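Local structure of serine-tRNA ligase (Naegleria fowleri, 6BLJ) at residues 244-249 / 308-313; 287-292 / 419-424; 339-344 / 436-441. The protein probably catalyses the ATP-dependent attachment of serine to its cognate tRNA in the cytosol, by way of a seryl-adenylate intermediate. All coordinates share one frame; numbering follows the deposited sequence.

Contact 1. Residues 244-249 / 308-313; sequences IYTPFF and GMSTCF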
loop_
_atom_site.group_PDB
_atom_site.type_symbol
_atom_site.label_atom_id
_atom_site.label_comp_id
_atom_site.label_asym_id
_atom_site.label_seq_id
_atom_site.Cartn_x
_atom_site.Cartn_y
_atom_site.Cartn_z
ATOM N N ILE A 244 -14.745 -13.574 -24.273
ATOM C CA ILE A 244 -15.353 -13.257 -22.984
ATOM C C ILE A 244 -14.836 -11.908 -22.497
ATOM O O ILE A 244 -13.632 -11.690 -22.378
ATOM C CB ILE A 244 -15.129 -14.380 -21.941
ATOM C CG1 ILE A 244 -15.798 -14.044 -20.607
ATOM C CG2 ILE A 244 -13.642 -14.715 -21.746
ATOM C CD1 ILE A 244 -15.815 -15.245 -19.622
ATOM N N TYR A 245 -15.768 -11.005 -22.198
ATOM C CA TYR A 245 -15.485 -9.684 -21.647
ATOM C C TYR A 245 -15.777 -9.739 -20.146
ATOM O O TYR A 245 -16.804 -10.284 -19.741
ATOM C CB TYR A 245 -16.366 -8.643 -22.351
ATOM C CG TYR A 245 -16.380 -7.253 -21.758
ATOM C CD1 TYR A 245 -15.507 -6.258 -22.221
ATOM C CD2 TYR A 245 -17.287 -6.919 -20.759
ATOM C CE1 TYR A 245 -15.528 -4.966 -21.677
ATOM C CE2 TYR A 245 -17.309 -5.640 -20.194
ATOM C CZ TYR A 245 -16.438 -4.664 -20.660
ATOM O OH TYR A 245 -16.500 -3.395 -20.109
ATOM N N THR A 246 -14.869 -9.216 -19.331
ATOM C CA THR A 246 -14.877 -9.452 -17.892
ATOM C C THR A 246 -15.166 -8.188 -17.079
ATOM O O THR A 246 -15.027 -7.068 -17.579
ATOM C CB THR A 246 -13.513 -10.009 -17.449
ATOM O OG1 THR A 246 -12.517 -8.966 -17.505
ATOM C CG2 THR A 246 -13.066 -11.138 -18.365
ATOM N N PRO A 247 -15.569 -8.336 -15.809
ATOM C CA PRO A 247 -15.433 -7.219 -14.872
ATOM C C PRO A 247 -13.991 -6.760 -14.852
ATOM O O PRO A 247 -13.067 -7.567 -14.960
ATOM C CB PRO A 247 -15.841 -7.822 -13.515
ATOM C CG PRO A 247 -16.732 -9.021 -13.876
ATOM C CD PRO A 247 -16.100 -9.555 -15.150
ATOM N N PHE A 248 -13.803 -5.451 -14.736
ATOM C CA PHE A 248 -12.478 -4.896 -14.507
ATOM C C PHE A 248 -12.200 -4.703 -13.017
ATOM O O PHE A 248 -11.085 -4.297 -12.672
ATOM C CB PHE A 248 -12.314 -3.537 -15.245
ATOM C CG PHE A 248 -12.499 -3.594 -16.770
ATOM C CD1 PHE A 248 -12.658 -4.797 -17.447
ATOM C CD2 PHE A 248 -12.496 -2.417 -17.518
ATOM C CE1 PHE A 248 -12.846 -4.827 -18.848
ATOM C CE2 PHE A 248 -12.669 -2.438 -18.921
ATOM C CZ PHE A 248 -12.841 -3.645 -19.581
ATOM N N PHE A 249 -13.206 -4.948 -12.157
ATOM C CA PHE A 249 -13.156 -4.986 -10.692
ATOM C C PHE A 249 -13.211 -6.419 -10.200
ATOM O O PHE A 249 -13.995 -7.211 -10.718
ATOM C CB PHE A 249 -14.415 -4.410 -9.998
ATOM C CG PHE A 249 -14.760 -3.020 -10.307
ATOM C CD1 PHE A 249 -13.801 -2.090 -10.617
ATOM C CD2 PHE A 249 -16.093 -2.628 -10.232
ATOM C CE1 PHE A 249 -14.164 -0.782 -10.867
ATOM C CE2 PHE A 249 -16.460 -1.336 -10.480
ATOM C CZ PHE A 249 -15.497 -0.407 -10.807
ATOM N N GLY A 308 -10.079 -13.937 -23.718
ATOM C CA GLY A 308 -10.424 -12.903 -22.751
ATOM C C GLY A 308 -10.083 -11.515 -23.262
ATOM O O GLY A 308 -9.059 -11.299 -23.905
ATOM N N MET A 309 -10.934 -10.560 -22.916
ATOM C CA MET A 309 -10.781 -9.189 -23.376
ATOM C C MET A 309 -11.002 -8.257 -22.198
ATOM O O MET A 309 -12.039 -8.352 -21.534
ATOM C CB MET A 309 -11.811 -8.909 -24.477
ATOM C CG MET A 309 -11.920 -7.483 -24.935
ATOM S SD MET A 309 -13.372 -7.345 -26.012
ATOM C CE MET A 309 -13.171 -5.628 -26.517
ATOM N N SER A 310 -10.071 -7.334 -21.961
ATOM C CA SER A 310 -10.303 -6.372 -20.885
ATOM C C SER A 310 -9.287 -5.251 -20.989
ATOM O O SER A 310 -8.236 -5.401 -21.613
ATOM C CB SER A 310 -10.196 -7.019 -19.488
ATOM O OG SER A 310 -8.823 -7.255 -19.137
ATOM N N THR A 311 -9.608 -4.124 -20.354
ATOM C CA THR A 311 -8.546 -3.221 -19.952
ATOM C C THR A 311 -7.894 -3.809 -18.706
ATOM O O THR A 311 -8.536 -4.533 -17.939
ATOM C CB THR A 311 -9.101 -1.809 -19.717
ATOM O OG1 THR A 311 -9.641 -1.341 -20.952
ATOM C CG2 THR A 311 -7.996 -0.815 -19.271
ATOM N N CYS A 312 -6.601 -3.537 -18.553
ATOM C CA CYS A 312 -5.752 -4.029 -17.479
ATOM C C CYS A 312 -5.091 -2.848 -16.790
ATOM O O CYS A 312 -4.672 -1.892 -17.450
ATOM C CB CYS A 312 -4.656 -4.957 -18.017
ATOM S SG CYS A 312 -5.305 -6.340 -18.995
ATOM N N PHE A 313 -4.953 -2.939 -15.471
ATOM C CA PHE A 313 -4.426 -1.840 -14.666
ATOM C C PHE A 313 -3.294 -2.346 -13.786
ATOM O O PHE A 313 -3.457 -3.341 -13.068
ATOM C CB PHE A 313 -5.516 -1.214 -13.797
ATOM C CG PHE A 313 -6.733 -0.744 -14.576
ATOM C CD1 PHE A 313 -6.838 0.575 -15.006
ATOM C CD2 PHE A 313 -7.772 -1.623 -14.865
ATOM C CE1 PHE A 313 -7.975 1.012 -15.705
ATOM C CE2 PHE A 313 -8.902 -1.196 -15.573
ATOM C CZ PHE A 313 -9.000 0.117 -15.985
#
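F248 carries CG beside its backbone N, anti to the carbonyl carbon (chi1 -59°), and chi2 near -7° turns the ring, whose CE1, CZ and CE2 then meet S310 and T311. T311 N sits over one ring face, 3.4 Å from F248 CZ. F248 CE2 meets T311 CB at 3.7 Å, while F248 CE1 approaches S310 CB obliquely at 3.5 Å. F248 CB lies at the edge of the F313 ring, near its plane. S310 CB is also touched by T246 OG1, and that hydroxyl donates to P247 O from above the carbonyl plane. Before this, the two segments run as parallel strands, pairing I244 with G308 and Y245 with M309. M309 N gives a bent hydrogen bond to I244 O (3.0 Å, 141° at the hydrogen), and G308 CA adds a C-H...O contact to the same oxygen. After Y245, segment 244-249 leaves the ladder, and the F248 ring lies between the diverging backbones. I244 and Y245 continue the sheet into the second subunit, a dimer interface of the class II synthetase kind. The chemistry implies a mainly apolar contact, some of whose backbone polar atoms, F248 N and T246 O, are bonded by Q332 of the second subunit.

Contact 2. Residues 287-292 / 419-424; sequences PIAAFH and RRLEVK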
loop_
_atom_site.group_PDB
_atom_site.type_symbol
_atom_site.label_atom_id
_atom_site.label_comp_id
_atom_site.label_asym_id
_atom_site.label_seq_id
_atom_site.Cartn_x
_atom_site.Cartn_y
_atom_site.Cartn_z
ATOM N N PRO A 287 -10.148 -12.484 -13.443
ATOM C CA PRO A 287 -11.588 -12.779 -13.347
ATOM C C PRO A 287 -12.001 -14.044 -14.085
ATOM O O PRO A 287 -12.953 -14.716 -13.663
ATOM C CB PRO A 287 -12.253 -11.532 -13.960
ATOM C CG PRO A 287 -11.200 -10.944 -14.882
ATOM C CD PRO A 287 -9.897 -11.201 -14.138
ATOM N N ILE A 288 -11.323 -14.400 -15.176
ATOM C CA ILE A 288 -11.707 -15.617 -15.884
ATOM C C ILE A 288 -11.392 -16.850 -15.037
ATOM O O ILE A 288 -12.130 -17.843 -15.063
ATOM C CB ILE A 288 -11.033 -15.675 -17.269
ATOM C CG1 ILE A 288 -11.555 -14.537 -18.167
ATOM C CG2 ILE A 288 -11.299 -17.024 -17.946
ATOM C CD1 ILE A 288 -10.772 -14.390 -19.458
ATOM N N ALA A 289 -10.280 -16.820 -14.295
ATOM C CA ALA A 289 -10.008 -17.883 -13.333
ATOM C C ALA A 289 -11.093 -17.945 -12.265
ATOM O O ALA A 289 -11.647 -19.013 -11.991
ATOM C CB ALA A 289 -8.631 -17.679 -12.689
ATOM N N ALA A 290 -11.427 -16.799 -11.659
ATOM C CA ALA A 290 -12.427 -16.792 -10.593
ATOM C C ALA A 290 -13.794 -17.237 -11.109
ATOM O O ALA A 290 -14.583 -17.813 -10.356
ATOM C CB ALA A 290 -12.517 -15.397 -9.961
ATOM N N PHE A 291 -14.060 -17.012 -12.401
ATOM C CA PHE A 291 -15.280 -17.477 -13.059
ATOM C C PHE A 291 -15.502 -18.972 -12.851
ATOM O O PHE A 291 -16.648 -19.436 -12.850
ATOM C CB PHE A 291 -15.175 -17.140 -14.560
ATOM C CG PHE A 291 -16.392 -17.493 -15.396
ATOM C CD1 PHE A 291 -17.340 -16.527 -15.709
ATOM C CD2 PHE A 291 -16.542 -18.762 -15.943
ATOM C CE1 PHE A 291 -18.455 -16.839 -16.508
ATOM C CE2 PHE A 291 -17.640 -19.076 -16.735
ATOM C CZ PHE A 291 -18.596 -18.117 -17.020
ATOM N N HIS A 292 -14.430 -19.735 -12.650
ATOM C CA HIS A 292 -14.530 -21.184 -12.522
ATOM C C HIS A 292 -14.589 -21.663 -11.080
ATOM O O HIS A 292 -14.596 -22.877 -10.847
ATOM C CB HIS A 292 -13.368 -21.853 -13.261
ATOM C CG HIS A 292 -13.440 -21.655 -14.743
ATOM N ND1 HIS A 292 -12.874 -20.567 -15.377
ATOM C CD2 HIS A 292 -14.092 -22.352 -15.704
ATOM C CE1 HIS A 292 -13.138 -20.627 -16.672
ATOM N NE2 HIS A 292 -13.872 -21.701 -16.896
ATOM N N ARG A 419 -6.624 -25.958 -7.605
ATOM C CA ARG A 419 -6.753 -26.396 -6.211
ATOM C C ARG A 419 -7.329 -25.293 -5.333
ATOM O O ARG A 419 -8.254 -25.519 -4.546
ATOM C CB ARG A 419 -5.397 -26.833 -5.664
ATOM C CG ARG A 419 -5.020 -28.248 -6.021
ATOM C CD ARG A 419 -3.625 -28.603 -5.530
ATOM N NE ARG A 419 -3.151 -29.793 -6.225
ATOM C CZ ARG A 419 -3.441 -31.036 -5.843
ATOM N NH1 ARG A 419 -4.187 -31.248 -4.764
ATOM N NH2 ARG A 419 -2.980 -32.066 -6.537
ATOM N N ARG A 420 -6.783 -24.085 -5.451
ATOM C CA ARG A 420 -7.224 -22.988 -4.602
ATOM C C ARG A 420 -8.634 -22.531 -4.958
ATOM O O ARG A 420 -9.354 -22.019 -4.093
ATOM C CB ARG A 420 -6.212 -21.844 -4.705
ATOM C CG ARG A 420 -4.857 -22.228 -4.119
ATOM C CD ARG A 420 -3.712 -21.344 -4.625
ATOM N NE ARG A 420 -2.518 -21.495 -3.789
ATOM C CZ ARG A 420 -1.689 -22.538 -3.824
ATOM N NH1 ARG A 420 -1.898 -23.543 -4.669
ATOM N NH2 ARG A 420 -0.635 -22.575 -3.019
ATOM N N LEU A 421 -9.047 -22.723 -6.211
ATOM C CA LEU A 421 -10.367 -22.348 -6.693
ATOM C C LEU A 421 -11.351 -23.513 -6.686
ATOM O O LEU A 421 -12.524 -23.320 -7.024
ATOM C CB LEU A 421 -10.257 -21.768 -8.110
ATOM C CG LEU A 421 -9.606 -20.386 -8.268
ATOM C CD1 LEU A 421 -9.172 -20.161 -9.706
ATOM C CD2 LEU A 421 -10.604 -19.326 -7.850
ATOM N N GLU A 422 -10.892 -24.708 -6.327
ATOM C CA GLU A 422 -11.703 -25.933 -6.311
ATOM C C GLU A 422 -12.351 -26.196 -7.674
ATOM O O GLU A 422 -13.545 -26.492 -7.779
ATOM C CB GLU A 422 -12.752 -25.876 -5.201
ATOM C CG GLU A 422 -12.146 -25.815 -3.806
ATOM C CD GLU A 422 -13.184 -25.958 -2.712
ATOM O OE1 GLU A 422 -13.905 -26.977 -2.715
ATOM O OE2 GLU A 422 -13.295 -25.049 -1.862
ATOM N N VAL A 423 -11.546 -26.111 -8.732
ATOM C CA VAL A 423 -12.012 -26.453 -10.078
ATOM C C VAL A 423 -11.703 -27.937 -10.255
ATOM O O VAL A 423 -10.594 -28.327 -10.643
ATOM C CB VAL A 423 -11.366 -25.586 -11.154
ATOM C CG1 VAL A 423 -12.030 -25.848 -12.500
ATOM C CG2 VAL A 423 -11.459 -24.108 -10.773
ATOM N N LYS A 424 -12.694 -28.771 -9.968
ATOM C CA LYS A 424 -12.504 -30.211 -9.842
ATOM C C LYS A 424 -12.672 -30.934 -11.174
ATOM O O LYS A 424 -13.393 -30.485 -12.071
ATOM C CB LYS A 424 -13.481 -30.780 -8.807
ATOM C CG LYS A 424 -13.199 -30.280 -7.390
ATOM C CD LYS A 424 -14.280 -30.697 -6.397
ATOM C CE LYS A 424 -14.155 -29.909 -5.094
ATOM N NZ LYS A 424 -14.911 -30.522 -3.969
#
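L421 and V423 supply the apolar part of the contact: L421 meets A289 and A290 of helix 285-290 with both methyls, and V423 meets H292 just beyond it with CG2. L421 CD1 lies 3.9 Å from A289 CB, and L421 CD2 is 4.2 Å from A290 CA. V423 has CG2 beside its backbone N, anti to the carbonyl carbon, and this methyl touches H292 CB at 3.9 Å. Methyl-to-carbonyl contacts come next. L421 CD1 packs on A289 O at 3.6 Å, and V423 CG2 lies 3.4 Å from H292 O. Helix 416-421 of the class II core ends here in a Schellman motif: E422 leaves helical geometry at positive phi (55°), and the chain continues so that V423 reaches H292 while L421 reaches the helix. The remaining polar interactions lie within the segments or beyond them. H292 ND1 donates to I288 O at 2.8 Å, with the oxygen tilted 18° from the imidazole plane, a bond that restrains the ring's rotation. F291 CD2 stands over the centre of one face of that imidazole. A289 O, which L421 CD1 packs against, accepts a hydrogen bond from H292 N. The backbone of L421 is bonded to E294, whereas A290 O is held by Q208 of the second subunit.

Contact 3. Residues 339-344 / 436-441; sequences FVVTSP and EFCHML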
loop_
_atom_site.group_PDB
_atom_site.type_symbol
_atom_site.label_atom_id
_atom_site.label_comp_id
_atom_site.label_asym_id
_atom_site.label_seq_id
_atom_site.Cartn_x
_atom_site.Cartn_y
_atom_site.Cartn_z
ATOM N N PHE A 339 -6.941 -18.189 -22.425
ATOM C CA PHE A 339 -7.136 -18.845 -21.132
ATOM C C PHE A 339 -7.773 -20.208 -21.377
ATOM O O PHE A 339 -8.802 -20.291 -22.056
ATOM C CB PHE A 339 -8.019 -17.991 -20.202
ATOM C CG PHE A 339 -8.115 -18.529 -18.788
ATOM C CD1 PHE A 339 -8.990 -19.570 -18.474
ATOM C CD2 PHE A 339 -7.323 -18.003 -17.782
ATOM C CE1 PHE A 339 -9.068 -20.071 -17.184
ATOM C CE2 PHE A 339 -7.392 -18.495 -16.484
ATOM C CZ PHE A 339 -8.262 -19.534 -16.183
ATOM N N VAL A 340 -7.160 -21.280 -20.862
ATOM C CA VAL A 340 -7.636 -22.633 -21.142
ATOM C C VAL A 340 -7.690 -23.463 -19.864
ATOM O O VAL A 340 -6.751 -23.449 -19.060
ATOM C CB VAL A 340 -6.761 -23.343 -22.195
ATOM C CG1 VAL A 340 -7.370 -24.719 -22.544
ATOM C CG2 VAL A 340 -6.636 -22.492 -23.462
ATOM N N VAL A 341 -8.795 -24.201 -19.695
ATOM C CA VAL A 341 -8.935 -25.241 -18.682
ATOM C C VAL A 341 -8.801 -26.588 -19.390
ATOM O O VAL A 341 -9.501 -26.841 -20.382
ATOM C CB VAL A 341 -10.297 -25.141 -17.966
ATOM C CG1 VAL A 341 -10.387 -26.148 -16.817
ATOM C CG2 VAL A 341 -10.596 -23.699 -17.502
ATOM N N THR A 342 -7.919 -27.464 -18.894
ATOM C CA THR A 342 -7.769 -28.783 -19.525
ATOM C C THR A 342 -7.940 -29.914 -18.520
ATOM O O THR A 342 -7.882 -29.731 -17.300
ATOM C CB THR A 342 -6.405 -28.975 -20.205
ATOM O OG1 THR A 342 -5.417 -29.252 -19.200
ATOM C CG2 THR A 342 -6.011 -27.747 -21.016
ATOM N N SER A 343 -8.116 -31.113 -19.075
ATOM C CA SER A 343 -8.015 -32.324 -18.292
ATOM C C SER A 343 -6.628 -32.418 -17.659
ATOM O O SER A 343 -5.650 -31.910 -18.208
ATOM C CB SER A 343 -8.265 -33.544 -19.184
ATOM O OG SER A 343 -7.775 -34.732 -18.589
ATOM N N PRO A 344 -6.517 -33.049 -16.489
ATOM C CA PRO A 344 -5.198 -33.305 -15.909
ATOM C C PRO A 344 -4.529 -34.567 -16.436
ATOM O O PRO A 344 -3.434 -34.891 -15.978
ATOM C CB PRO A 344 -5.518 -33.440 -14.413
ATOM C CG PRO A 344 -6.863 -34.091 -14.412
ATOM C CD PRO A 344 -7.605 -33.490 -15.597
ATOM N N GLU A 436 -9.851 -35.022 -7.906
ATOM C CA GLU A 436 -8.821 -34.638 -8.852
ATOM C C GLU A 436 -9.123 -33.215 -9.314
ATOM O O GLU A 436 -10.273 -32.775 -9.293
ATOM C CB GLU A 436 -8.844 -35.588 -10.047
ATOM C CG GLU A 436 -8.874 -37.061 -9.675
ATOM C CD GLU A 436 -8.992 -37.955 -10.897
ATOM O OE1 GLU A 436 -10.114 -38.396 -11.232
ATOM O OE2 GLU A 436 -7.951 -38.195 -11.540
ATOM N N PHE A 437 -8.099 -32.504 -9.778
ATOM C CA PHE A 437 -8.285 -31.125 -10.210
ATOM C C PHE A 437 -7.933 -30.945 -11.680
ATOM O O PHE A 437 -7.097 -31.666 -12.233
ATOM C CB PHE A 437 -7.466 -30.161 -9.334
ATOM C CG PHE A 437 -7.842 -30.220 -7.879
ATOM C CD1 PHE A 437 -8.880 -29.426 -7.391
ATOM C CD2 PHE A 437 -7.192 -31.076 -7.008
ATOM C CE1 PHE A 437 -9.252 -29.483 -6.059
ATOM C CE2 PHE A 437 -7.562 -31.140 -5.670
ATOM C CZ PHE A 437 -8.587 -30.341 -5.196
ATOM N N CYS A 438 -8.592 -29.976 -12.313
ATOM C CA CYS A 438 -8.239 -29.603 -13.676
ATOM C C CYS A 438 -6.899 -28.870 -13.695
ATOM O O CYS A 438 -6.344 -28.509 -12.654
ATOM C CB CYS A 438 -9.320 -28.719 -14.296
ATOM S SG CYS A 438 -10.936 -29.534 -14.464
ATOM N N HIS A 439 -6.388 -28.641 -14.902
ATOM C CA HIS A 439 -5.242 -27.767 -15.116
ATOM C C HIS A 439 -5.705 -26.472 -15.765
ATOM O O HIS A 439 -6.684 -26.462 -16.520
ATOM C CB HIS A 439 -4.180 -28.408 -16.015
ATOM C CG HIS A 439 -3.485 -29.580 -15.396
ATOM N ND1 HIS A 439 -2.343 -30.133 -15.931
ATOM C CD2 HIS A 439 -3.772 -30.304 -14.288
ATOM C CE1 HIS A 439 -1.963 -31.159 -15.186
ATOM N NE2 HIS A 439 -2.814 -31.282 -14.182
ATOM N N MET A 440 -4.968 -25.385 -15.493
ATOM C CA MET A 440 -5.241 -24.087 -16.085
ATOM C C MET A 440 -3.970 -23.501 -16.686
ATOM O O MET A 440 -2.886 -23.588 -16.094
ATOM C CB MET A 440 -5.810 -23.096 -15.052
ATOM C CG MET A 440 -7.314 -23.144 -14.860
ATOM S SD MET A 440 -7.809 -22.002 -13.538
ATOM C CE MET A 440 -9.583 -22.107 -13.743
ATOM N N LEU A 441 -4.128 -22.876 -17.851
ATOM C CA LEU A 441 -3.054 -22.198 -18.569
ATOM C C LEU A 441 -3.519 -20.816 -19.007
ATOM O O LEU A 441 -4.716 -20.582 -19.211
ATOM C CB LEU A 441 -2.618 -22.978 -19.823
ATOM C CG LEU A 441 -2.220 -24.447 -19.642
ATOM C CD1 LEU A 441 -3.423 -25.348 -19.865
ATOM C CD2 LEU A 441 -1.076 -24.786 -20.598
#
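The F339 ring has L441 O over one face, offset toward the rim, and the thioether of M440 at its edge. M440 SD comes within 3.6 Å of F339 CZ, and with the sulfur 74° off the ring normal this is an edge-on Met-aromatic contact; M440 CE lies in the ring plane. The other flat group, the H439 imidazole, has P344 CA over one face in a CH-pi contact, 3.8 Å from the ring centroid. P344 CB lies 3.5 Å from H439 NE2; it also packs against F437 O, which P344 CG touches too. H439 points to the sheet face of T342 and L441, and its CG lies beside the backbone N, anti to the carbonyl carbon (chi1 -68°). On this face T342 OG1 touches H439 CB at 3.5 Å, T342 CG2 meets L441 CD1 at 3.7 Å, and the T342 hydroxyl donates to S343 O. H439 ND1 is bonded to S349 of helix 348-366, which covers this face. V341 lies on the opposite face with M440, and V341 CG1 packs against C438 CB. Four backbone bonds join the strands: V340 and L441 exchange one pair, T342 and H439 the other, flanking the non-hydrogen-bonded pair V341-M440. This is a regular antiparallel ladder, of the kind that builds the central sheet of the class II synthetase catalytic core.

Along the chain, both segments of contact 1 precede those of contact 3, whereas contact 2 interleaves with both. Strands 304-313 and 332-342 are neighbours in one mixed sheet, so contacts 1 and 3 share it although their centres lie 21 Å apart. Helix 285-290 joins them. Its I288 packs on I244, T246 and G308 of contact 1 and on F339 of contact 3. Contact 2 is centred 10 Å from contact 3 and 16 Å from contact 1, and V423 O probably accepts a hydrogen bond from C438 N. Contacts 1 and 2 also touch the second subunit, while contact 3 stays within its own, so helix 285-290 ties the sheet to the dimer interface.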